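Local coordinates for protein Serpin48 (Tenebrio molitor, PDB 3OZQ) that inhibits the serine protease SPE with high specificity, as a serpin acting in insect innate immunity, at residues L221-F226 against H257-Q262; W175-P180 against Q207-Y212. All coordinates share one frame; numbering follows the deposited sequence.

Contact 1: residues L221-F226 against H257-Q262; sequences LLELPF and HNLTKQ
A carboxylate oxygen lies against a methyl group here: OE1 of Glu223 comes within 3.3 Å of CD1 of Leu259. The two side chains meet at about a right angle, the leucine sending its CD1 branch to the end of the glutamate. Glu223 gets there with CG anti to its own backbone N (chi1 159°) and an extended chain beyond, and Leu259 lies opposite it, the two CA atoms 8.3 Å apart. The other branch of Leu259, CD2, reaches back to Leu221 and stops 4.3 Å from its CB. Leu221 in turn points its CD2 methyl at CD2 of His257, 3.7 Å away, coming in obliquely to the imidazole; again the side chains cross near a right angle. No hydrogen bond joins the segments, which bury 192 Å² between them, because strand 207-214 pairs with both of them through its backbone and keeps them one strand apart. In serpin terms, 221-226 belongs to the second strand of sheet B, and 257-259 is the turn that leads into the strand usually called s2C, which starts at Thr260. That turn is an inverse gamma turn centred on Asn258, with a weak hydrogen bond of 2.8 Å from Leu259 N to His257 O, and its fold brings His257 and Leu259 to the same neighbour. The imidazole and the Tyr212 ring meet with their planes only about 15° apart, while His257 NE2 makes a weak hydrogen bond to Arg252 O. Since Leu259 offers Glu223 OE1 only carbon, the carboxylate gains no polar partner from this side; a long, weak ion pair with Lys361 NZ is likely to compensate part of its charge.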
loop_
_atom_site.group_PDB
_atom_site.type_symbol
_atom_site.label_atom_id
_atom_site.label_comp_id
_atom_site.label_asym_id
_atom_site.label_seq_id
_atom_site.Cartn_x
_atom_site.Cartn_y
_atom_site.Cartn_z
ATOM N N LEU A 221 3.961 -16.962 -11.620
ATOM C CA LEU A 221 4.208 -15.574 -11.264
ATOM C C LEU A 221 4.793 -14.869 -12.459
ATOM O O LEU A 221 5.663 -15.405 -13.142
ATOM C CB LEU A 221 5.202 -15.459 -10.103
ATOM C CG LEU A 221 4.849 -16.139 -8.785
ATOM C CD1 LEU A 221 5.391 -17.550 -8.767
ATOM C CD2 LEU A 221 5.422 -15.331 -7.635
ATOM N N LEU A 222 4.309 -13.664 -12.708
ATOM C CA LEU A 222 4.768 -12.872 -13.830
ATOM C C LEU A 222 5.055 -11.472 -13.350
ATOM O O LEU A 222 4.223 -10.861 -12.696
ATOM C CB LEU A 222 3.688 -12.798 -14.900
ATOM C CG LEU A 222 3.982 -11.803 -16.020
ATOM C CD1 LEU A 222 5.096 -12.315 -16.894
ATOM C CD2 LEU A 222 2.736 -11.553 -16.854
ATOM N N GLU A 223 6.217 -10.944 -13.694
ATOM C CA GLU A 223 6.533 -9.585 -13.293
ATOM C C GLU A 223 6.542 -8.654 -14.504
ATOM O O GLU A 223 7.359 -8.787 -15.416
ATOM C CB GLU A 223 7.850 -9.578 -12.498
ATOM C CG GLU A 223 8.557 -8.271 -12.431
ATOM C CD GLU A 223 9.893 -8.374 -11.694
ATOM O OE1 GLU A 223 10.094 -9.342 -10.923
ATOM O OE2 GLU A 223 10.735 -7.473 -11.882
ATOM N N LEU A 224 5.579 -7.745 -14.526
ATOM C CA LEU A 224 5.418 -6.785 -15.609
ATOM C C LEU A 224 6.160 -5.513 -15.244
ATOM O O LEU A 224 5.877 -4.902 -14.210
ATOM C CB LEU A 224 3.937 -6.476 -15.838
ATOM C CG LEU A 224 3.040 -7.574 -16.420
ATOM C CD1 LEU A 224 1.583 -7.151 -16.349
ATOM C CD2 LEU A 224 3.428 -7.895 -17.851
ATOM N N PRO A 225 7.115 -5.118 -16.095
ATOM C CA PRO A 225 8.054 -4.032 -15.817
ATOM C C PRO A 225 7.466 -2.669 -16.121
ATOM O O PRO A 225 6.793 -2.477 -17.141
ATOM C CB PRO A 225 9.235 -4.328 -16.765
ATOM C CG PRO A 225 8.934 -5.707 -17.383
ATOM C CD PRO A 225 7.445 -5.814 -17.349
ATOM N N PHE A 226 7.698 -1.744 -15.195
ATOM C CA PHE A 226 7.360 -0.345 -15.369
ATOM C C PHE A 226 8.625 0.377 -15.790
ATOM O O PHE A 226 9.725 -0.066 -15.476
ATOM C CB PHE A 226 6.895 0.257 -14.035
ATOM C CG PHE A 226 5.494 -0.133 -13.635
ATOM C CD1 PHE A 226 4.424 0.067 -14.500
ATOM C CD2 PHE A 226 5.253 -0.696 -12.392
ATOM C CE1 PHE A 226 3.133 -0.281 -14.125
ATOM C CE2 PHE A 226 3.964 -1.054 -12.008
ATOM C CZ PHE A 226 2.904 -0.848 -12.877
ATOM N N HIS A 257 11.510 -14.678 -5.757
ATOM C CA HIS A 257 11.777 -15.941 -6.435
ATOM C C HIS A 257 12.811 -15.763 -7.536
ATOM O O HIS A 257 13.074 -14.643 -7.977
ATOM C CB HIS A 257 10.490 -16.525 -7.018
ATOM C CG HIS A 257 9.483 -16.928 -5.986
ATOM N ND1 HIS A 257 9.627 -18.054 -5.204
ATOM C CD2 HIS A 257 8.314 -16.357 -5.610
ATOM C CE1 HIS A 257 8.591 -18.160 -4.391
ATOM N NE2 HIS A 257 7.779 -17.143 -4.618
ATOM N N ASN A 258 13.389 -16.878 -7.976
ATOM C CA ASN A 258 14.379 -16.870 -9.047
ATOM C C ASN A 258 13.728 -16.648 -10.403
ATOM O O ASN A 258 13.717 -17.544 -11.250
ATOM C CB ASN A 258 15.152 -18.192 -9.069
ATOM C CG ASN A 258 15.785 -18.522 -7.730
ATOM O OD1 ASN A 258 16.990 -18.339 -7.537
ATOM N ND2 ASN A 258 14.973 -19.009 -6.794
ATOM N N LEU A 259 13.186 -15.454 -10.605
ATOM C CA LEU A 259 12.469 -15.147 -11.838
ATOM C C LEU A 259 13.438 -14.935 -12.997
ATOM O O LEU A 259 14.415 -14.196 -12.875
ATOM C CB LEU A 259 11.595 -13.906 -11.641
ATOM C CG LEU A 259 10.720 -13.918 -10.381
ATOM C CD1 LEU A 259 10.412 -12.500 -9.924
ATOM C CD2 LEU A 259 9.439 -14.697 -10.609
ATOM N N THR A 260 13.168 -15.591 -14.120
ATOM C CA THR A 260 13.995 -15.432 -15.309
ATOM C C THR A 260 13.139 -14.991 -16.484
ATOM O O THR A 260 11.940 -15.258 -16.518
ATOM C CB THR A 260 14.712 -16.739 -15.681
ATOM O OG1 THR A 260 13.752 -17.807 -15.749
ATOM C CG2 THR A 260 15.770 -17.078 -14.643
ATOM N N LYS A 261 13.754 -14.314 -17.447
ATOM C CA LYS A 261 13.022 -13.831 -18.604
ATOM C C LYS A 261 12.647 -14.964 -19.561
ATOM O O LYS A 261 13.508 -15.583 -20.185
ATOM C CB LYS A 261 13.829 -12.759 -19.334
ATOM C CG LYS A 261 14.072 -11.516 -18.502
ATOM C CD LYS A 261 13.940 -10.262 -19.355
ATOM C CE LYS A 261 13.979 -9.002 -18.504
ATOM N NZ LYS A 261 13.834 -7.766 -19.331
ATOM N N GLN A 262 11.355 -15.235 -19.675
ATOM C CA GLN A 262 10.880 -16.234 -20.622
ATOM C C GLN A 262 9.919 -15.605 -21.608
ATOM O O GLN A 262 9.248 -14.627 -21.295
ATOM C CB GLN A 262 10.211 -17.403 -19.901
ATOM C CG GLN A 262 11.125 -18.118 -18.910
ATOM C CD GLN A 262 10.817 -19.602 -18.796
ATOM O OE1 GLN A 262 10.837 -20.326 -19.789
ATOM N NE2 GLN A 262 10.529 -20.061 -17.581
#

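Contact 2: residues W175-P180 against Q207-Y212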
loop_
_atom_site.group_PDB
_atom_site.type_symbol
_atom_site.label_atom_id
_atom_site.label_comp_id
_atom_site.label_asym_id
_atom_site.label_seq_id
_atom_site.Cartn_x
_atom_site.Cartn_y
_atom_site.Cartn_z
ATOM N N TRP A 175 4.031 1.406 -18.247
ATOM C CA TRP A 175 4.554 0.119 -18.677
ATOM C C TRP A 175 5.812 0.344 -19.517
ATOM O O TRP A 175 5.848 1.241 -20.349
ATOM C CB TRP A 175 3.523 -0.630 -19.533
ATOM C CG TRP A 175 2.262 -1.058 -18.813
ATOM C CD1 TRP A 175 0.972 -0.780 -19.177
ATOM C CD2 TRP A 175 2.179 -1.873 -17.636
ATOM N NE1 TRP A 175 0.092 -1.364 -18.291
ATOM C CE2 TRP A 175 0.811 -2.039 -17.335
ATOM C CE3 TRP A 175 3.131 -2.479 -16.803
ATOM C CZ2 TRP A 175 0.371 -2.780 -16.229
ATOM C CZ3 TRP A 175 2.687 -3.215 -15.698
ATOM C CH2 TRP A 175 1.324 -3.362 -15.430
ATOM N N LEU A 176 6.839 -0.461 -19.292
ATOM C CA LEU A 176 8.004 -0.458 -20.172
ATOM C C LEU A 176 7.582 -0.902 -21.576
ATOM O O LEU A 176 8.068 -0.388 -22.583
ATOM C CB LEU A 176 9.078 -1.396 -19.628
ATOM C CG LEU A 176 10.348 -1.563 -20.465
ATOM C CD1 LEU A 176 11.015 -0.218 -20.695
ATOM C CD2 LEU A 176 11.299 -2.535 -19.781
ATOM N N VAL A 177 6.664 -1.861 -21.619
ATOM C CA VAL A 177 6.064 -2.312 -22.865
ATOM C C VAL A 177 4.562 -2.252 -22.688
ATOM O O VAL A 177 3.963 -3.150 -22.095
ATOM C CB VAL A 177 6.461 -3.760 -23.194
ATOM C CG1 VAL A 177 5.951 -4.151 -24.574
ATOM C CG2 VAL A 177 7.976 -3.937 -23.095
ATOM N N PRO A 178 3.947 -1.179 -23.184
ATOM C CA PRO A 178 2.505 -0.979 -23.044
ATOM C C PRO A 178 1.689 -1.999 -23.841
ATOM O O PRO A 178 2.210 -2.627 -24.766
ATOM C CB PRO A 178 2.295 0.432 -23.602
ATOM C CG PRO A 178 3.468 0.666 -24.510
ATOM C CD PRO A 178 4.608 -0.052 -23.864
ATOM N N PHE A 179 0.428 -2.175 -23.456
ATOM C CA PHE A 179 -0.510 -2.998 -24.215
ATOM C C PHE A 179 -1.110 -2.162 -25.340
ATOM O O PHE A 179 -1.463 -0.994 -25.130
ATOM C CB PHE A 179 -1.651 -3.500 -23.314
ATOM C CG PHE A 179 -1.187 -4.323 -22.150
ATOM C CD1 PHE A 179 -1.218 -5.708 -22.211
ATOM C CD2 PHE A 179 -0.707 -3.709 -20.991
ATOM C CE1 PHE A 179 -0.782 -6.471 -21.146
ATOM C CE2 PHE A 179 -0.263 -4.466 -19.925
ATOM C CZ PHE A 179 -0.306 -5.846 -19.992
ATOM N N PRO A 180 -1.226 -2.759 -26.543
ATOM C CA PRO A 180 -1.917 -2.153 -27.689
ATOM C C PRO A 180 -3.427 -2.179 -27.498
ATOM O O PRO A 180 -4.020 -3.250 -27.465
ATOM C CB PRO A 180 -1.515 -3.057 -28.861
ATOM C CG PRO A 180 -1.192 -4.383 -28.230
ATOM C CD PRO A 180 -0.615 -4.060 -26.873
ATOM N N GLN A 207 6.514 -11.355 -25.697
ATOM C CA GLN A 207 7.409 -10.490 -24.939
ATOM C C GLN A 207 8.227 -11.333 -23.976
ATOM O O GLN A 207 7.775 -12.388 -23.531
ATOM C CB GLN A 207 6.616 -9.448 -24.147
ATOM C CG GLN A 207 5.701 -8.566 -24.981
ATOM C CD GLN A 207 6.462 -7.554 -25.814
ATOM O OE1 GLN A 207 5.932 -7.010 -26.783
ATOM N NE2 GLN A 207 7.708 -7.290 -25.436
ATOM N N TYR A 208 9.431 -10.869 -23.651
ATOM C CA TYR A 208 10.248 -11.531 -22.642
ATOM C C TYR A 208 10.084 -10.834 -21.293
ATOM O O TYR A 208 10.557 -9.712 -21.094
ATOM C CB TYR A 208 11.723 -11.581 -23.051
ATOM C CG TYR A 208 12.062 -12.755 -23.950
ATOM C CD1 TYR A 208 12.343 -14.006 -23.416
ATOM C CD2 TYR A 208 12.082 -12.613 -25.330
ATOM C CE1 TYR A 208 12.649 -15.091 -24.235
ATOM C CE2 TYR A 208 12.381 -13.691 -26.164
ATOM C CZ TYR A 208 12.665 -14.928 -25.608
ATOM O OH TYR A 208 12.971 -16.002 -26.424
ATOM N N PHE A 209 9.409 -11.512 -20.375
ATOM C CA PHE A 209 9.144 -10.968 -19.047
ATOM C C PHE A 209 9.612 -11.960 -18.009
ATOM O O PHE A 209 9.609 -13.163 -18.253
ATOM C CB PHE A 209 7.640 -10.728 -18.856
ATOM C CG PHE A 209 7.094 -9.598 -19.677
ATOM C CD1 PHE A 209 5.852 -9.704 -20.290
ATOM C CD2 PHE A 209 7.810 -8.418 -19.824
ATOM C CE1 PHE A 209 5.338 -8.657 -21.045
ATOM C CE2 PHE A 209 7.305 -7.369 -20.571
ATOM C CZ PHE A 209 6.070 -7.485 -21.182
ATOM N N ASN A 210 10.000 -11.454 -16.842
ATOM C CA ASN A 210 10.324 -12.319 -15.728
ATOM C C ASN A 210 9.152 -13.220 -15.383
ATOM O O ASN A 210 8.019 -12.766 -15.220
ATOM C CB ASN A 210 10.781 -11.497 -14.523
ATOM C CG ASN A 210 12.209 -11.025 -14.670
ATOM O OD1 ASN A 210 13.103 -11.819 -14.956
ATOM N ND2 ASN A 210 12.431 -9.730 -14.507
ATOM N N TYR A 211 9.444 -14.504 -15.274
ATOM C CA TYR A 211 8.418 -15.524 -15.199
ATOM C C TYR A 211 8.897 -16.616 -14.265
ATOM O O TYR A 211 10.095 -16.893 -14.188
ATOM C CB TYR A 211 8.178 -16.086 -16.606
ATOM C CG TYR A 211 7.224 -17.252 -16.678
ATOM C CD1 TYR A 211 5.886 -17.059 -16.997
ATOM C CD2 TYR A 211 7.661 -18.552 -16.441
ATOM C CE1 TYR A 211 5.003 -18.128 -17.075
ATOM C CE2 TYR A 211 6.785 -19.628 -16.512
ATOM C CZ TYR A 211 5.460 -19.408 -16.834
ATOM O OH TYR A 211 4.583 -20.468 -16.908
ATOM N N TYR A 212 7.973 -17.239 -13.551
ATOM C CA TYR A 212 8.348 -18.305 -12.633
ATOM C C TYR A 212 7.200 -19.262 -12.364
ATOM O O TYR A 212 6.057 -18.846 -12.189
ATOM C CB TYR A 212 8.856 -17.722 -11.311
ATOM C CG TYR A 212 9.499 -18.749 -10.412
ATOM C CD1 TYR A 212 8.865 -19.191 -9.257
ATOM C CD2 TYR A 212 10.740 -19.287 -10.726
ATOM C CE1 TYR A 212 9.451 -20.141 -8.439
ATOM C CE2 TYR A 212 11.336 -20.234 -9.915
ATOM C CZ TYR A 212 10.687 -20.660 -8.777
ATOM O OH TYR A 212 11.290 -21.602 -7.974
#
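OE1 of Gln207 meets a methyl, CG1 of Val177, at 3.6 Å, and CD and NE2 of the same amide lie almost equally near, so the methyl sits over the flat of the group. This is where the loop after the third strand of serpin sheet A, on its way to strand 185-190, touches the first strand of sheet B; the region probably corresponds to the serpin breach. A bend at chi2 (-72°) folds the Gln207 chain and lays its amide across the valine, whose CG2 touches NE2 more loosely. Replacing Gln207 by an alanine would take away the amide, and Val177 CG1 would probably lose its cover on that side. Further along the strand, Gln207 CB rides over one face of Phe209, 3.4 Å from the ring plane and nearer its rim than its centre. Leu204 is touched by both Val177 and Phe209 and continues the apolar patch. Within the loop, Phe179 CE2 stands 3.5 Å above the Trp175 ring, while Trp175 NE1 lies in the Phe179 plane and donates to Ser322 O. Val177 CB reaches Phe209 at the ring's edge, 4.3 Å from CZ.

The two contacts lie about 9 Å apart, centre to centre, on one side of the molecule, and follow each other along the chain: contact 2 closes at Tyr212 before contact 1 opens at Leu221. Strand 207-214 is what they have in common. It belongs to contact 2 and pairs antiparallel with both 219-225 and 260-278, the strands of contact 1; probable hydrogen bonds of 2.9 Å, Leu221 N to Tyr212 O and Tyr211 N to Thr260 O, tie it to each. At the other end, Phe226 stacks on Trp175. Together they connect the loop leaving sheet A with sheet B and its neighbour s2C.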